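Local coordinates for protein BT_4661 (Bacteroides thetaiotaomicron, PDB 4AK2) that binds sulfated heparin-type glycan, probably at the bacterial cell surface, as a SusE-like protein of which this chain is the C-terminal ligand-binding part, at residues 110-120 against 264-275. Residues are numbered along the deposited sequence; the frame is centred on the assembly and turned at random. Where two conformers were deposited one is given.
Sequences PVFFHFSMISD and TSGARVSPIFIW. With NA (sodium ion), chain C; IDS (2-O-sulfo-alpha-L-idopyranuronic acid), chain B; SGN (2-deoxy-6-O-sulfo-2-(sulfoamino)-alpha-D-glucopyranose), chain D.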
loop_
_atom_site.group_PDB
_atom_site.type_symbol
_atom_site.label_atom_id
_atom_site.label_comp_id
_atom_site.label_asym_id
_atom_site.label_seq_id
_atom_site.Cartn_x
_atom_site.Cartn_y
_atom_site.Cartn_z
ATOM N N PRO A 110 5.820 -7.322 4.704
ATOM C CA PRO A 110 6.080 -6.100 3.933
ATOM C C PRO A 110 6.524 -4.917 4.808
ATOM O O PRO A 110 6.123 -4.818 6.022
ATOM C CB PRO A 110 4.715 -5.794 3.310
ATOM C CG PRO A 110 3.743 -6.294 4.371
ATOM C CD PRO A 110 4.372 -7.556 4.934
ATOM N N VAL A 111 7.289 -3.998 4.237
ATOM C CA VAL A 111 7.556 -2.680 4.763
ATOM C C VAL A 111 7.248 -1.675 3.666
ATOM O O VAL A 111 7.689 -1.882 2.509
ATOM C CB VAL A 111 8.990 -2.519 5.322
ATOM C CG1 VAL A 111 9.219 -1.106 5.877
ATOM C CG2 VAL A 111 9.283 -3.598 6.351
ATOM N N PHE A 112 6.572 -0.589 3.970
ATOM C CA PHE A 112 6.112 0.368 3.011
ATOM C C PHE A 112 6.756 1.724 3.209
ATOM O O PHE A 112 7.131 2.101 4.336
ATOM C CB PHE A 112 4.604 0.510 3.124
ATOM C CG PHE A 112 3.838 -0.764 2.884
ATOM C CD1 PHE A 112 3.560 -1.628 3.947
ATOM C CD2 PHE A 112 3.286 -1.070 1.639
ATOM C CE1 PHE A 112 2.806 -2.765 3.759
ATOM C CE2 PHE A 112 2.550 -2.232 1.446
ATOM C CZ PHE A 112 2.253 -3.076 2.531
ATOM N N PHE A 113 6.869 2.458 2.104
ATOM C CA PHE A 113 7.473 3.787 2.071
ATOM C C PHE A 113 6.640 4.763 1.304
ATOM O O PHE A 113 6.043 4.396 0.306
ATOM C CB PHE A 113 8.895 3.728 1.449
ATOM C CG PHE A 113 9.844 2.928 2.260
ATOM C CD1 PHE A 113 9.912 1.536 2.105
ATOM C CD2 PHE A 113 10.681 3.544 3.186
ATOM C CE1 PHE A 113 10.781 0.754 2.907
ATOM C CE2 PHE A 113 11.550 2.784 3.996
ATOM C CZ PHE A 113 11.623 1.387 3.838
ATOM N N HIS A 114 6.596 6.008 1.776
ATOM C CA HIS A 114 5.932 7.091 1.033
ATOM C C HIS A 114 6.855 8.251 0.938
ATOM O O HIS A 114 7.336 8.775 1.957
ATOM C CB HIS A 114 4.657 7.564 1.764
ATOM C CG HIS A 114 3.973 8.739 1.058
ATOM N ND1 HIS A 114 3.660 9.903 1.671
ATOM C CD2 HIS A 114 3.594 8.885 -0.278
ATOM C CE1 HIS A 114 3.073 10.736 0.792
ATOM N NE2 HIS A 114 3.049 10.129 -0.407
ATOM N N PHE A 115 7.152 8.692 -0.281
ATOM C CA PHE A 115 7.990 9.882 -0.521
ATOM C C PHE A 115 6.998 11.016 -0.757
ATOM O O PHE A 115 6.428 11.131 -1.849
ATOM C CB PHE A 115 8.965 9.660 -1.669
ATOM C CG PHE A 115 10.106 10.650 -1.753
ATOM C CD1 PHE A 115 10.182 11.827 -0.973
ATOM C CD2 PHE A 115 11.146 10.375 -2.641
ATOM C CE1 PHE A 115 11.279 12.696 -1.077
ATOM C CE2 PHE A 115 12.229 11.237 -2.765
ATOM C CZ PHE A 115 12.293 12.390 -1.982
ATOM N N SER A 116 6.776 11.847 0.248
ATOM C CA SER A 116 5.786 12.911 0.132
ATOM C C SER A 116 6.318 14.089 -0.694
ATOM O O SER A 116 7.523 14.183 -0.944
ATOM C CB SER A 116 5.348 13.393 1.508
ATOM O OG SER A 116 4.159 14.133 1.332
ATOM N N MET A 117 5.419 14.986 -1.116
ATOM C CA MET A 117 5.808 16.175 -1.853
ATOM C C MET A 117 4.681 17.192 -1.834
ATOM O O MET A 117 3.524 16.851 -1.561
ATOM C CB MET A 117 6.142 15.830 -3.307
ATOM C CG MET A 117 4.937 15.523 -4.182
ATOM S SD MET A 117 5.381 15.072 -5.864
ATOM C CE MET A 117 6.138 16.584 -6.451
ATOM N N ILE A 118 5.030 18.438 -2.136
ATOM C CA ILE A 118 4.050 19.445 -2.520
ATOM C C ILE A 118 3.942 19.362 -4.049
ATOM O O ILE A 118 4.917 19.609 -4.775
ATOM C CB ILE A 118 4.461 20.847 -2.032
ATOM C CG1 ILE A 118 4.647 20.829 -0.515
ATOM C CG2 ILE A 118 3.421 21.885 -2.465
ATOM C CD1 ILE A 118 5.052 22.159 0.125
ATOM N N SER A 119 2.762 18.982 -4.522
ATOM C CA SER A 119 2.493 18.820 -5.963
ATOM C C SER A 119 1.788 20.068 -6.530
ATOM O O SER A 119 1.826 21.115 -5.892
ATOM C CB SER A 119 1.747 17.491 -6.207
ATOM O OG SER A 119 0.639 17.351 -5.352
ATOM N N ASP A 120 1.153 19.989 -7.701
ATOM C CA ASP A 120 0.529 21.192 -8.277
ATOM C C ASP A 120 -0.487 21.812 -7.317
ATOM O O ASP A 120 -1.177 21.107 -6.550
ATOM C CB ASP A 120 -0.227 20.870 -9.581
ATOM C CG ASP A 120 0.674 20.695 -10.784
ATOM O OD1 ASP A 120 1.915 20.887 -10.702
ATOM O OD2 ASP A 120 0.125 20.327 -11.851
ATOM N N THR A 264 -3.100 17.031 -15.392
ATOM C CA THR A 264 -1.774 17.005 -15.960
ATOM C C THR A 264 -0.759 16.425 -14.976
ATOM O O THR A 264 -1.107 16.114 -13.798
ATOM C CB THR A 264 -1.393 18.418 -16.491
ATOM O OG1 THR A 264 -1.455 19.348 -15.394
ATOM C CG2 THR A 264 -2.378 18.858 -17.594
ATOM N N SER A 265 0.482 16.240 -15.442
ATOM C CA SER A 265 1.441 15.360 -14.758
ATOM C C SER A 265 1.743 15.771 -13.302
ATOM O O SER A 265 1.991 14.905 -12.435
ATOM C CB SER A 265 2.734 15.217 -15.612
ATOM O OG SER A 265 3.491 16.405 -15.613
ATOM N N GLY A 266 1.687 17.074 -13.024
ATOM C CA GLY A 266 1.997 17.554 -11.665
ATOM C C GLY A 266 0.848 17.373 -10.673
ATOM O O GLY A 266 1.012 17.681 -9.493
ATOM N N ALA A 267 -0.319 16.917 -11.139
ATOM C CA ALA A 267 -1.479 16.674 -10.262
ATOM C C ALA A 267 -1.798 15.169 -10.186
ATOM O O ALA A 267 -2.955 14.772 -10.138
ATOM C CB ALA A 267 -2.674 17.488 -10.768
ATOM N N ARG A 268 -0.730 14.355 -10.172
ATOM C CA ARG A 268 -0.802 12.904 -10.150
ATOM C C ARG A 268 0.132 12.384 -9.101
ATOM O O ARG A 268 1.324 12.730 -9.084
ATOM C CB ARG A 268 -0.361 12.345 -11.490
ATOM C CG ARG A 268 -1.083 12.943 -12.699
ATOM C CD ARG A 268 -0.665 12.256 -13.984
ATOM N NE ARG A 268 -1.204 12.970 -15.137
ATOM C CZ ARG A 268 -0.748 12.819 -16.376
ATOM N NH1 ARG A 268 0.283 12.000 -16.584
ATOM N NH2 ARG A 268 -1.284 13.526 -17.368
ATOM N N VAL A 269 -0.389 11.494 -8.267
ATOM C CA VAL A 269 0.380 10.942 -7.125
ATOM C C VAL A 269 -0.034 9.511 -6.877
ATOM O O VAL A 269 -1.142 9.101 -7.293
ATOM C CB VAL A 269 0.184 11.804 -5.843
ATOM C CG1 VAL A 269 1.009 13.090 -5.900
ATOM C CG2 VAL A 269 -1.308 12.069 -5.570
ATOM N N SER A 270 0.787 8.759 -6.144
ATOM C CA SER A 270 0.372 7.443 -5.671
ATOM C C SER A 270 0.618 7.393 -4.168
ATOM O O SER A 270 1.618 6.864 -3.676
ATOM C CB SER A 270 1.096 6.312 -6.408
ATOM O OG SER A 270 0.864 6.381 -7.833
ATOM N N PRO A 271 -0.333 7.977 -3.409
ATOM C CA PRO A 271 -0.106 8.276 -1.983
ATOM C C PRO A 271 -0.522 7.171 -1.011
ATOM O O PRO A 271 -0.334 7.340 0.215
ATOM C CB PRO A 271 -1.005 9.522 -1.804
ATOM C CG PRO A 271 -2.218 9.206 -2.668
ATOM C CD PRO A 271 -1.562 8.615 -3.942
ATOM N N ILE A 272 -1.119 6.103 -1.504
ATOM C CA ILE A 272 -1.707 5.109 -0.580
ATOM C C ILE A 272 -1.550 3.688 -1.119
ATOM O O ILE A 272 -1.793 3.425 -2.297
ATOM C CB ILE A 272 -3.189 5.455 -0.266
ATOM C CG1 ILE A 272 -3.770 4.552 0.848
ATOM C CG2 ILE A 272 -4.080 5.380 -1.496
ATOM C CD1 ILE A 272 -5.135 5.011 1.371
ATOM N N PHE A 273 -1.185 2.792 -0.225
ATOM C CA PHE A 273 -1.190 1.374 -0.506
ATOM C C PHE A 273 -2.357 0.699 0.184
ATOM O O PHE A 273 -2.647 1.051 1.356
ATOM C CB PHE A 273 0.120 0.714 -0.019
ATOM C CG PHE A 273 1.018 0.196 -1.113
ATOM C CD1 PHE A 273 0.677 -0.960 -1.809
ATOM C CD2 PHE A 273 2.219 0.825 -1.337
ATOM C CE1 PHE A 273 1.507 -1.450 -2.815
ATOM C CE2 PHE A 273 3.088 0.341 -2.322
ATOM C CZ PHE A 273 2.725 -0.808 -3.039
ATOM N N ILE A 274 -3.078 -0.182 -0.474
ATOM C CA ILE A 274 -4.147 -0.938 0.158
ATOM C C ILE A 274 -3.629 -2.355 0.419
ATOM O O ILE A 274 -3.153 -3.039 -0.495
ATOM C CB ILE A 274 -5.388 -1.066 -0.770
ATOM C CG1 ILE A 274 -5.836 0.281 -1.342
ATOM C CG2 ILE A 274 -6.511 -1.812 -0.038
ATOM C CD1 ILE A 274 -5.988 1.403 -0.377
ATOM N N TRP A 275 -3.662 -2.811 1.669
ATOM C CA TRP A 275 -3.189 -4.122 2.036
ATOM C C TRP A 275 -4.352 -4.968 2.449
ATOM O O TRP A 275 -4.976 -4.681 3.525
ATOM C CB TRP A 275 -2.109 -4.035 3.109
ATOM C CG TRP A 275 -1.551 -5.337 3.605
ATOM C CD1 TRP A 275 -1.823 -6.627 3.179
ATOM C CD2 TRP A 275 -0.598 -5.475 4.693
ATOM N NE1 TRP A 275 -1.087 -7.549 3.924
ATOM C CE2 TRP A 275 -0.344 -6.904 4.851
ATOM C CE3 TRP A 275 0.036 -4.574 5.547
ATOM C CZ2 TRP A 275 0.509 -7.389 5.838
ATOM C CZ3 TRP A 275 0.897 -5.057 6.520
ATOM C CH2 TRP A 275 1.137 -6.445 6.660
HETATM NA NA NA C . 0.943 3.896 -9.279
HETATM C C1 IDS B . 3.253 8.178 -18.315
HETATM C C2 IDS B . 2.928 8.231 -16.845
HETATM C C3 IDS B . 3.277 6.940 -16.060
HETATM C C4 IDS B . 4.658 6.416 -16.426
HETATM C C5 IDS B . 4.717 6.304 -17.955
HETATM C C6 IDS B . 5.975 5.641 -18.424
HETATM O O2 IDS B . 3.547 9.408 -16.304
HETATM O O3 IDS B . 2.291 5.943 -16.364
HETATM O O4 IDS B . 5.619 7.352 -15.924
HETATM O O5 IDS B . 4.535 7.605 -18.524
HETATM O O6A IDS B . 6.192 4.483 -18.001
HETATM O O6B IDS B . 6.743 6.242 -19.197
HETATM S S IDS B . 3.045 10.069 -15.015
HETATM O O1S IDS B . 3.498 11.461 -15.144
HETATM O O2S IDS B . 1.587 9.920 -15.004
HETATM O O3S IDS B . 3.694 9.343 -13.882
HETATM C C1 SGN D . 0.390 7.249 -22.615
HETATM C C2 SGN D . 1.733 6.495 -22.537
HETATM C C3 SGN D . 2.194 6.294 -21.082
HETATM C C4 SGN D . 2.176 7.664 -20.383
HETATM C C5 SGN D . 0.757 8.295 -20.481
HETATM C C6 SGN D . 0.575 9.673 -19.843
HETATM N N2 SGN D . 1.652 5.249 -23.297
HETATM O O3 SGN D . 3.509 5.730 -21.032
HETATM O O4 SGN D . 2.243 7.406 -18.963
HETATM O O5 SGN D . 0.476 8.467 -21.883
HETATM O O6 SGN D . 1.472 10.550 -20.511
HETATM S S1 SGN D . 2.050 5.238 -24.855
HETATM O O1S SGN D . 1.331 6.313 -25.508
HETATM O O2S SGN D . 3.475 5.368 -24.880
HETATM O O3S SGN D . 1.526 3.825 -25.372
HETATM S S2 SGN D . 1.611 11.994 -19.983
HETATM O O4S SGN D . 2.252 11.852 -18.671
HETATM O O5S SGN D . 0.123 12.540 -19.816
HETATM O O6S SGN D . 2.440 12.699 -20.869
HETATM O O HOH W 1 0.920 19.529 -14.262
HETATM O O HOH W 2 3.406 3.615 -8.610
#
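Pro-110 lays its CG over the six-membered ring of Trp-275, 3.7 Å from the centroid, in a CH-pi contact that starts an apolar seam between two sheets. Phe-112 continues it: CE1 lies 3.8 Å from Trp-275 CE3, while CD2, across the ring, meets the face of Phe-273, the planes inclined at 59°. Trp-275 extends its indole away from its own backbone N (chi1 179°), carrying the six-membered ring out to both; an alanine here would probably leave Pro-110 without its aromatic floor and open a gap beside Phe-112. The NE2 side of the His-114 ring rests on Pro-271 CA (4.0 Å), with Pro-271 O loosely over the rim of one face, while ND1 is hydrogen-bonded to Arg-29.

Beyond the strands, Asp-120 N donates a nearly straight bond to Gly-266 O (2.9 Å, 167°), and a water links Asp-120 OD2 with Thr-264 OG1 and Gly-266 N. The turn leads into Arg-268: NE bonds Ala-263 O, NH1 bonds O2S of one IDS and O4S of one SGN (each 2.9 Å), and NH2 holds O5S of that SGN sulfate. Apolar packing thus joins the sheets, while one direct hydrogen bond and a shared water probably steady the loop beside a cationic group suited to sulfated glycan.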